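NTP_transf_2 domain-containing protein (Capnocytophaga granulosa, PDB 6WT9) synthesises 3',3'-c-di-GMP from two molecules of GTP as the second messenger of a CBASS antiviral defence system in bacteria. Local coordinates at residues Glu24-Thr27 with Lys28-Asp32; Gly84-Thr88 with Asn89-Lys93; Asn236-Ser239 with Ser240-Lys243. All coordinates share one frame; numbering follows the deposited sequence.

In the fold
The three contacts follow one another along the chain, each a local arrangement within one continuous stretch. Contact 1 lies on helix 23-32 near the surface, its centre about 20 Å from that of contact 2 and about 23 Å from that of contact 3, touching neither. Contact 2 is close to the centre of the molecule, where strand 78-83 gives way to helix 85-88 and the loop leading to strand 98-104, within the nucleotidyltransferase domain. Contact 3 closes helix 228-241. The centres of contacts 2 and 3 are about 15 Å apart, but Asn236 meets Met87 and Thr88, joining residues 84-88 directly to a helix much later in the sequence.

Contact 1. Residues Glu24-Thr27 with Lys28-Asp32; sequences EITT and KFFSD
Thr26 and Phe30, one helical turn apart, lie side by side and point the same way, and theirs is the principal side-chain contact of this stretch. The methyl of Thr26 does the touching: CG2 comes up to the edge of the Phe30 ring, in its plane, with CE2 as the nearest ring atom at 3.7 Å. CG2 stands anti to the backbone N (the OG1 torsion is -53°), and this turns the methyl rather than the hydroxyl toward the ring. A face of the same ring is covered by its neighbour in sequence, Phe29, whose CD2 sits over the centre 3.9 Å above the plane. Phe30 is thus bordered by a methyl at its edge and by a second aromatic on a face.

The backbone bonds are those of a regular alpha helix. Phe30 N donates to Thr26 O at 3.2 Å in a nearly straight bond, 170° at the hydrogen. Ser31 N reaches Thr27 O at 2.9 Å, and Phe29 N and Lys28 N bond in the same way to Ile25 O and Glu24 O.

Polar side chains occupy the outer side. Thr27 OG1 bonds back to the carbonyl of Gln23, also one turn away. Lys28, bent at its last two torsions, places NZ 3.5 Å from Asp32 OD2, a salt bridge spaced i to i+4 whose hydrogen bond is weak.

Inward, Phe29 is buried against Phe10 of helix 6-17 and Thr46 and Leu47 of helix 40-49, while Phe30 touches Phe10 and Lys43. The pattern is that of an amphipathic helix: Phe29, with Phe30 and Thr26 beside it, faces helices 6-17 and 40-49, and Thr27, Lys28, Ser31 and Asp32 lie on the exposed side.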
ATOM      1  N   GLU A  24      12.700   7.296 -20.090  1.00 18.52           N
ATOM      2  CA  GLU A  24      13.743   6.508 -19.440  1.00 15.67           C
ATOM      3  C   GLU A  24      13.153   5.360 -18.631  1.00 15.54           C
ATOM      4  O   GLU A  24      13.773   4.296 -18.518  1.00 17.87           O
ATOM      5  CB  GLU A  24      14.611   7.403 -18.551  1.00 20.41           C
ATOM      6  CG  GLU A  24      13.871   8.091 -17.410  1.00 38.00           C
ATOM      7  CD  GLU A  24      13.241   9.414 -17.815  1.00 51.68           C
ATOM      8  OE1 GLU A  24      13.181   9.706 -19.028  1.00 52.87           O
ATOM      9  OE2 GLU A  24      12.810  10.164 -16.914  1.00 52.50           O
ATOM     10  N   ILE A  25      11.957   5.551 -18.069  1.00 17.34           N
ATOM     11  CA  ILE A  25      11.290   4.471 -17.348  1.00 16.05           C
ATOM     12  C   ILE A  25      10.852   3.380 -18.314  1.00 18.55           C
ATOM     13  O   ILE A  25      11.059   2.187 -18.061  1.00 14.99           O
ATOM     14  CB  ILE A  25      10.101   5.027 -16.545  1.00 15.30           C
ATOM     15  CG1 ILE A  25      10.598   5.960 -15.438  1.00 18.07           C
ATOM     16  CG2 ILE A  25       9.264   3.890 -15.971  1.00 11.21           C
ATOM     17  CD1 ILE A  25       9.508   6.797 -14.817  1.00 21.58           C
ATOM     18  N   THR A  26      10.246   3.770 -19.437  1.00 19.34           N
ATOM     19  CA  THR A  26       9.773   2.788 -20.406  1.00 16.91           C
ATOM     20  C   THR A  26      10.932   2.025 -21.032  1.00 19.27           C
ATOM     21  O   THR A  26      10.837   0.811 -21.253  1.00 19.87           O
ATOM     22  CB  THR A  26       8.940   3.481 -21.485  1.00 20.89           C
ATOM     23  OG1 THR A  26       7.915   4.267 -20.863  1.00 22.69           O
ATOM     24  CG2 THR A  26       8.294   2.453 -22.403  1.00 21.29           C
ATOM     25  N   THR A  27      12.039   2.715 -21.315  1.00 18.43           N
ATOM     26  CA  THR A  27      13.193   2.049 -21.907  1.00 16.30           C
ATOM     27  C   THR A  27      13.822   1.060 -20.933  1.00 14.31           C
ATOM     28  O   THR A  27      14.174  -0.061 -21.318  1.00 14.66           O
ATOM     29  CB  THR A  27      14.216   3.086 -22.367  1.00 23.44           C
ATOM     30  OG1 THR A  27      13.643   3.883 -23.411  1.00 30.61           O
ATOM     31  CG2 THR A  27      15.474   2.409 -22.893  1.00 24.05           C
ATOM     32  N   LYS A  28      13.963   1.449 -19.663  1.00 16.47           N
ATOM     33  CA  LYS A  28      14.502   0.524 -18.672  1.00 15.17           C
ATOM     34  C   LYS A  28      13.599  -0.691 -18.495  1.00 14.74           C
ATOM     35  O   LYS A  28      14.088  -1.792 -18.219  1.00 23.82           O
ATOM     36  CB  LYS A  28      14.711   1.246 -17.338  1.00 18.39           C
ATOM     37  CG  LYS A  28      14.858   0.324 -16.134  1.00 27.53           C
ATOM     38  CD  LYS A  28      15.438   1.045 -14.929  1.00 36.01           C
ATOM     39  CE  LYS A  28      16.951   1.134 -15.023  1.00 45.27           C
ATOM     40  NZ  LYS A  28      17.577  -0.217 -15.098  1.00 51.63           N
ATOM     41  N   PHE A  29      12.287  -0.517 -18.668  1.00 14.84           N
ATOM     42  CA  PHE A  29      11.360  -1.636 -18.529  1.00 18.19           C
ATOM     43  C   PHE A  29      11.616  -2.695 -19.596  1.00 20.41           C
ATOM     44  O   PHE A  29      11.823  -3.874 -19.284  1.00 18.83           O
ATOM     45  CB  PHE A  29       9.919  -1.129 -18.600  1.00 16.49           C
ATOM     46  CG  PHE A  29       8.892  -2.225 -18.618  1.00 16.46           C
ATOM     47  CD1 PHE A  29       8.535  -2.878 -17.450  1.00 21.31           C
ATOM     48  CD2 PHE A  29       8.280  -2.598 -19.802  1.00 12.53           C
ATOM     49  CE1 PHE A  29       7.588  -3.889 -17.464  1.00 15.81           C
ATOM     50  CE2 PHE A  29       7.333  -3.606 -19.824  1.00 14.44           C
ATOM     51  CZ  PHE A  29       6.987  -4.251 -18.652  1.00 14.47           C
ATOM     52  N   PHE A  30      11.602  -2.291 -20.868  1.00 23.10           N
ATOM     53  CA  PHE A  30      11.835  -3.248 -21.944  1.00 23.14           C
ATOM     54  C   PHE A  30      13.274  -3.748 -21.952  1.00 27.95           C
ATOM     55  O   PHE A  30      13.532  -4.882 -22.368  1.00 28.04           O
ATOM     56  CB  PHE A  30      11.478  -2.627 -23.294  1.00 18.97           C
ATOM     57  CG  PHE A  30      10.000  -2.469 -23.514  1.00 22.76           C
ATOM     58  CD1 PHE A  30       9.216  -3.564 -23.837  1.00 22.23           C
ATOM     59  CD2 PHE A  30       9.394  -1.229 -23.402  1.00 20.93           C
ATOM     60  CE1 PHE A  30       7.857  -3.427 -24.040  1.00 22.77           C
ATOM     61  CE2 PHE A  30       8.035  -1.086 -23.604  1.00 20.83           C
ATOM     62  CZ  PHE A  30       7.265  -2.187 -23.922  1.00 23.65           C
ATOM     63  N   SER A  31      14.219  -2.923 -21.497  1.00 29.96           N
ATOM     64  CA  SER A  31      15.600  -3.379 -21.386  1.00 29.26           C
ATOM     65  C   SER A  31      15.738  -4.456 -20.318  1.00 29.35           C
ATOM     66  O   SER A  31      16.412  -5.470 -20.534  1.00 27.31           O
ATOM     67  CB  SER A  31      16.521  -2.199 -21.080  1.00 34.10           C
ATOM     68  OG  SER A  31      17.844  -2.638 -20.821  1.00 39.25           O
ATOM     69  N   ASP A  32      15.105  -4.256 -19.160  1.00 25.57           N
ATOM     70  CA  ASP A  32      15.174  -5.241 -18.088  1.00 27.30           C
ATOM     71  C   ASP A  32      14.329  -6.475 -18.372  1.00 29.47           C
ATOM     72  O   ASP A  32      14.522  -7.506 -17.717  1.00 29.46           O
ATOM     73  CB  ASP A  32      14.733  -4.618 -16.763  1.00 34.47           C
ATOM     74  CG  ASP A  32      15.701  -3.564 -16.261  1.00 44.08           C
ATOM     75  OD1 ASP A  32      16.730  -3.327 -16.930  1.00 45.70           O
ATOM     76  OD2 ASP A  32      15.430  -2.971 -15.195  1.00 46.93           O
TER

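Contact 2. Residues Gly84-Thr88 with Asn89-Lys93; sequences GSVMT and NTHIK
His91 folds back over the short, weakly bonded helix at about Ser85-Thr88. Its CB meets Ser85 CB at 3.7 Å. With CG held between the backbone N and the carbonyl carbon (chi1 57°), the imidazole is laid against Val86. Along the ring, ND1 comes 3.6 Å from Val86 CA, CE1 lies 4.0 Å from that same Val86 CA, and CG and CD2 both lie beneath Val86 CG2. That methyl sits 4.0 Å from the ring centroid and 6° off its normal, a CH-pi contact squarely over the face. At the tip, NE2 is hydrogen-bonded to Thr57 OG1, which helps to fix the rotation of the ring.

The backbone turn that makes this return possible is a Schellman motif. Asn89 takes positive phi, Thr90 N donates to Ser85 O at 3.0 Å, and Asn89 N donates to Val86 O, also at 3.0 Å but from above the carbonyl plane. Ser85 O accepts Thr88 N as well, the two donors arriving from opposite faces of its plane. Beside the turn, Thr88 OG1 and Thr90 OG1 are hydrogen-bonded at 2.8 Å, linking the last turn of the helix to the chain that leaves it.

Gly84-Ser85 fits the Gly-Ser signature of nucleotidyltransferases, which in relatives helps to hold the nucleotide phosphates. Along the chain the stretch links strand 78-83 to its antiparallel partner 98-104, with helix 54-71 supplying Thr57, helix 228-241 packing against Thr88, and helix 245-259 sending Lys254 to Ser85 OG and Thr90 O and Arg251 to Asn89 O.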
ATOM      1  N   GLY A  84       2.040   4.051   4.634  1.00 17.34           N
ATOM      2  CA  GLY A  84       1.477   3.967   3.300  1.00 18.10           C
ATOM      3  C   GLY A  84       2.249   2.998   2.426  1.00 20.63           C
ATOM      4  O   GLY A  84       3.331   2.527   2.763  1.00 17.95           O
ATOM      5  N   SER A  85       1.650   2.713   1.265  1.00 19.34           N
ATOM      6  CA  SER A  85       2.262   1.791   0.313  1.00 19.68           C
ATOM      7  C   SER A  85       3.633   2.273  -0.146  1.00 16.94           C
ATOM      8  O   SER A  85       4.489   1.457  -0.507  1.00 18.65           O
ATOM      9  CB  SER A  85       1.337   1.602  -0.890  1.00 23.71           C
ATOM     10  OG  SER A  85       0.079   1.090  -0.490  1.00 33.30           O
ATOM     11  N   VAL A  86       3.859   3.589  -0.139  1.00 17.12           N
ATOM     12  CA  VAL A  86       5.148   4.133  -0.559  1.00 17.25           C
ATOM     13  C   VAL A  86       6.270   3.608   0.331  1.00 15.39           C
ATOM     14  O   VAL A  86       7.366   3.292  -0.147  1.00 15.60           O
ATOM     15  CB  VAL A  86       5.096   5.673  -0.563  1.00 21.55           C
ATOM     16  CG1 VAL A  86       6.494   6.268  -0.621  1.00 25.40           C
ATOM     17  CG2 VAL A  86       4.262   6.165  -1.735  1.00 23.87           C
HETATM   18  N   MSE A  87       6.008   3.488   1.629  1.00 10.74           N
HETATM   19  CA  MSE A  87       7.026   3.050   2.579  1.00 10.85           C
HETATM   20  C   MSE A  87       7.414   1.578   2.408  1.00 19.01           C
HETATM   21  O   MSE A  87       8.469   1.154   2.879  1.00 11.08           O
HETATM   22  CB  MSE A  87       6.546   3.300   4.008  1.00 28.80           C
HETATM   23  CG  MSE A  87       6.288   4.766   4.306  1.00 33.19           C
HETATM   24 SE   MSE A  87       7.807   5.873   3.780  1.00 41.83          SE
HETATM   25  CE  MSE A  87       9.156   5.089   4.946  1.00 25.10           C
ATOM     26  N   THR A  88       6.562   0.801   1.741  1.00 10.88           N
ATOM     27  CA  THR A  88       6.895  -0.567   1.366  1.00 10.98           C
ATOM     28  C   THR A  88       7.110  -0.729  -0.131  1.00 11.08           C
ATOM     29  O   THR A  88       7.319  -1.855  -0.592  1.00 21.01           O
ATOM     30  CB  THR A  88       5.804  -1.542   1.830  1.00 10.85           C
ATOM     31  OG1 THR A  88       4.516  -1.056   1.429  1.00 10.68           O
ATOM     32  CG2 THR A  88       5.838  -1.707   3.343  1.00 17.58           C
ATOM     33  N   ASN A  89       7.058   0.360  -0.898  1.00 11.07           N
ATOM     34  CA  ASN A  89       7.246   0.315  -2.349  1.00 12.09           C
ATOM     35  C   ASN A  89       6.293  -0.689  -2.996  1.00 15.50           C
ATOM     36  O   ASN A  89       6.629  -1.373  -3.966  1.00 11.22           O
ATOM     37  CB  ASN A  89       8.704   0.009  -2.702  1.00 11.40           C
ATOM     38  CG  ASN A  89       9.033   0.317  -4.151  1.00 17.91           C
ATOM     39  OD1 ASN A  89       8.388   1.154  -4.782  1.00 15.78           O
ATOM     40  ND2 ASN A  89      10.039  -0.365  -4.687  1.00 18.93           N
ATOM     41  N   THR A  90       5.086  -0.788  -2.438  1.00 12.14           N
ATOM     42  CA  THR A  90       4.030  -1.628  -2.988  1.00 12.82           C
ATOM     43  C   THR A  90       2.933  -0.807  -3.652  1.00 19.55           C
ATOM     44  O   THR A  90       1.911  -1.368  -4.061  1.00 16.06           O
ATOM     45  CB  THR A  90       3.428  -2.519  -1.901  1.00 12.92           C
ATOM     46  OG1 THR A  90       2.964  -1.704  -0.818  1.00 11.34           O
ATOM     47  CG2 THR A  90       4.465  -3.507  -1.383  1.00 13.69           C
ATOM     48  N   HIS A  91       3.115   0.506  -3.756  1.00 15.55           N
ATOM     49  CA  HIS A  91       2.164   1.336  -4.475  1.00 10.52           C
ATOM     50  C   HIS A  91       2.245   1.052  -5.969  1.00 10.61           C
ATOM     51  O   HIS A  91       3.293   0.661  -6.495  1.00 10.79           O
ATOM     52  CB  HIS A  91       2.420   2.821  -4.192  1.00 14.95           C
ATOM     53  CG  HIS A  91       3.808   3.280  -4.524  1.00 18.81           C
ATOM     54  ND1 HIS A  91       4.933   2.753  -3.928  1.00 19.25           N
ATOM     55  CD2 HIS A  91       4.249   4.237  -5.376  1.00 18.30           C
ATOM     56  CE1 HIS A  91       6.008   3.355  -4.406  1.00 18.45           C
ATOM     57  NE2 HIS A  91       5.620   4.262  -5.284  1.00 17.06           N
ATOM     58  N   ILE A  92       1.116   1.235  -6.650  1.00 10.48           N
ATOM     59  CA  ILE A  92       1.008   0.929  -8.073  1.00 15.10           C
ATOM     60  C   ILE A  92       0.795   2.166  -8.930  1.00 12.75           C
ATOM     61  O   ILE A  92       0.827   2.052 -10.166  1.00 13.61           O
ATOM     62  CB  ILE A  92      -0.113  -0.096  -8.347  1.00 13.53           C
ATOM     63  CG1 ILE A  92      -1.456   0.437  -7.847  1.00 14.26           C
ATOM     64  CG2 ILE A  92       0.208  -1.428  -7.690  1.00 11.65           C
ATOM     65  CD1 ILE A  92      -2.617  -0.487  -8.127  1.00 16.44           C
ATOM     66  N   LYS A  93       0.572   3.333  -8.332  1.00 10.40           N
ATOM     67  CA  LYS A  93       0.373   4.568  -9.075  1.00 12.00           C
ATOM     68  C   LYS A  93       1.598   5.460  -8.944  1.00 14.47           C
ATOM     69  O   LYS A  93       2.165   5.596  -7.854  1.00 19.72           O
ATOM     70  CB  LYS A  93      -0.863   5.322  -8.582  1.00 13.22           C
ATOM     71  CG  LYS A  93      -2.139   4.499  -8.554  1.00 25.00           C
ATOM     72  CD  LYS A  93      -3.358   5.399  -8.419  1.00 29.38           C
ATOM     73  CE  LYS A  93      -3.164   6.437  -7.326  1.00 32.50           C
ATOM     74  NZ  LYS A  93      -4.279   7.426  -7.287  1.00 34.38           N
TER

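Contact 3. Residues Asn236-Ser239 with Ser240-Lys243; sequences NKRS and SETK
The torsions of both side chains shape the contact between Lys237 and Glu241. Glu241 places CG anti to its carbonyl carbon, beside the backbone N (chi1 -55°), and, with the chain extended beyond CG, the carboxylate is carried back along the preceding turn; Lys237 sets off anti to N (chi1 -163°) and bends at its second torsion, crossing the carboxylate with its aliphatic part. Glu241 OE2 consequently approaches Lys237 CD at 3.1 Å and Arg238 CA at 3.3 Å. Lys237 NZ stays 4.2 Å from OE2, near enough for attraction between opposite charges but beyond a salt bridge. The other carboxylate oxygen, OE1, forms a salt bridge with Lys280.

Regular bonds from Ser240 N to Asn236 O and from Glu241 N to Lys237 O, each 3.0 Å, carry the helix this far. Beyond them the regular bonding gives way to a Schellman ending. Thr242 N shares itself weakly between Arg238 O and Ser239 O, both at 3.2 Å. Thr242 OG1, set between N and the carbonyl carbon of its own residue (chi1 65°), donates to Arg238 O at 3.2 Å. Lys243, with positive phi, is the C-prime residue of the motif: its N bonds weakly to Ser240 O, and the N of the following residue turns back to Ser239 O.

Outside the stretch, Arg238 makes a cation-pi contact with Tyr276, and Asn236 OD1 accepts from Lys247 of helix 245-259. The chemistry suggests that the side-chain hydroxyl of Thr242 supplements the weak backbone bonding where the helix ends, while the charge of Glu241 is probably balanced chiefly by Lys280, with Lys237 adding a more distant electrostatic contribution.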
ATOM      1  N   ASN A 236       8.878  -5.364   4.225  1.00 16.17           N
ATOM      2  CA  ASN A 236      10.185  -5.106   3.628  1.00 15.96           C
ATOM      3  C   ASN A 236      11.179  -6.219   3.932  1.00 13.42           C
ATOM      4  O   ASN A 236      12.015  -6.550   3.084  1.00 17.51           O
ATOM      5  CB  ASN A 236      10.736  -3.766   4.117  1.00 18.53           C
ATOM      6  CG  ASN A 236      10.005  -2.583   3.518  1.00 15.60           C
ATOM      7  OD1 ASN A 236       9.426  -2.684   2.436  1.00 15.98           O
ATOM      8  ND2 ASN A 236      10.029  -1.453   4.215  1.00 12.52           N
ATOM      9  N   LYS A 237      11.101  -6.810   5.124  1.00 18.75           N
ATOM     10  CA  LYS A 237      12.056  -7.847   5.495  1.00 21.78           C
ATOM     11  C   LYS A 237      11.814  -9.124   4.698  1.00 20.56           C
ATOM     12  O   LYS A 237      12.751  -9.703   4.135  1.00 14.19           O
ATOM     13  CB  LYS A 237      11.979  -8.112   6.999  1.00 27.51           C
ATOM     14  CG  LYS A 237      13.178  -8.850   7.576  1.00 38.05           C
ATOM     15  CD  LYS A 237      12.870 -10.322   7.799  1.00 43.18           C
ATOM     16  CE  LYS A 237      13.971 -11.007   8.594  1.00 45.58           C
ATOM     17  NZ  LYS A 237      15.288 -10.899   7.911  1.00 47.29           N
ATOM     18  N   ARG A 238      10.557  -9.570   4.626  1.00 16.13           N
ATOM     19  CA  ARG A 238      10.251 -10.790   3.888  1.00 18.97           C
ATOM     20  C   ARG A 238      10.476 -10.615   2.392  1.00 24.88           C
ATOM     21  O   ARG A 238      10.877 -11.565   1.711  1.00 19.96           O
ATOM     22  CB  ARG A 238       8.811 -11.224   4.155  1.00 14.70           C
ATOM     23  CG  ARG A 238       8.482 -12.623   3.652  1.00 20.68           C
ATOM     24  CD  ARG A 238       7.205 -13.133   4.288  1.00 31.90           C
ATOM     25  NE  ARG A 238       7.110 -14.587   4.241  1.00 43.10           N
ATOM     26  CZ  ARG A 238       6.262 -15.301   4.972  1.00 49.04           C
ATOM     27  NH1 ARG A 238       5.436 -14.691   5.811  1.00 48.82           N
ATOM     28  NH2 ARG A 238       6.241 -16.625   4.870  1.00 51.62           N
ATOM     29  N   SER A 239      10.220  -9.418   1.862  1.00 19.72           N
ATOM     30  CA  SER A 239      10.519  -9.160   0.460  1.00 19.67           C
ATOM     31  C   SER A 239      12.021  -9.187   0.215  1.00 20.48           C
ATOM     32  O   SER A 239      12.477  -9.650  -0.835  1.00 14.37           O
ATOM     33  CB  SER A 239       9.925  -7.821   0.031  1.00 18.47           C
ATOM     34  OG  SER A 239      10.188  -7.583  -1.339  1.00 23.46           O
ATOM     35  N   SER A 240      12.804  -8.704   1.182  1.00 21.42           N
ATOM     36  CA  SER A 240      14.255  -8.789   1.069  1.00 20.25           C
ATOM     37  C   SER A 240      14.724 -10.239   1.077  1.00 19.45           C
ATOM     38  O   SER A 240      15.653 -10.601   0.344  1.00 18.90           O
ATOM     39  CB  SER A 240      14.912  -8.000   2.203  1.00 19.84           C
ATOM     40  OG  SER A 240      16.317  -7.927   2.033  1.00 31.55           O
ATOM     41  N   GLU A 241      14.085 -11.088   1.893  1.00 22.07           N
ATOM     42  CA  GLU A 241      14.443 -12.504   1.925  1.00 26.31           C
ATOM     43  C   GLU A 241      14.164 -13.187   0.593  1.00 29.08           C
ATOM     44  O   GLU A 241      14.844 -14.156   0.236  1.00 29.01           O
ATOM     45  CB  GLU A 241      13.677 -13.231   3.031  1.00 30.64           C
ATOM     46  CG  GLU A 241      13.818 -12.635   4.418  1.00 40.25           C
ATOM     47  CD  GLU A 241      12.953 -13.352   5.439  1.00 49.11           C
ATOM     48  OE1 GLU A 241      13.213 -14.545   5.705  1.00 53.15           O
ATOM     49  OE2 GLU A 241      12.004 -12.730   5.964  1.00 48.44           O
ATOM     50  N   THR A 242      13.165 -12.708  -0.147  1.00 23.82           N
ATOM     51  CA  THR A 242      12.758 -13.326  -1.402  1.00 16.76           C
ATOM     52  C   THR A 242      13.170 -12.497  -2.613  1.00 14.16           C
ATOM     53  O   THR A 242      12.647 -12.711  -3.710  1.00 15.69           O
ATOM     54  CB  THR A 242      11.249 -13.562  -1.407  1.00 17.03           C
ATOM     55  OG1 THR A 242      10.566 -12.304  -1.375  1.00 19.39           O
ATOM     56  CG2 THR A 242      10.844 -14.380  -0.192  1.00 18.62           C
ATOM     57  N   LYS A 243      14.096 -11.557  -2.431  1.00 17.34           N
ATOM     58  CA  LYS A 243      14.623 -10.727  -3.515  1.00 21.78           C
ATOM     59  C   LYS A 243      13.502 -10.012  -4.270  1.00 20.72           C
ATOM     60  O   LYS A 243      13.462  -9.988  -5.503  1.00 18.69           O
ATOM     61  CB  LYS A 243      15.486 -11.553  -4.470  1.00 24.25           C
ATOM     62  CG  LYS A 243      16.759 -12.114  -3.850  1.00 31.07           C
ATOM     63  CD  LYS A 243      16.554 -13.522  -3.312  1.00 42.12           C
ATOM     64  CE  LYS A 243      17.875 -14.161  -2.920  1.00 48.53           C
ATOM     65  NZ  LYS A 243      17.696 -15.576  -2.496  1.00 56.70           N
TER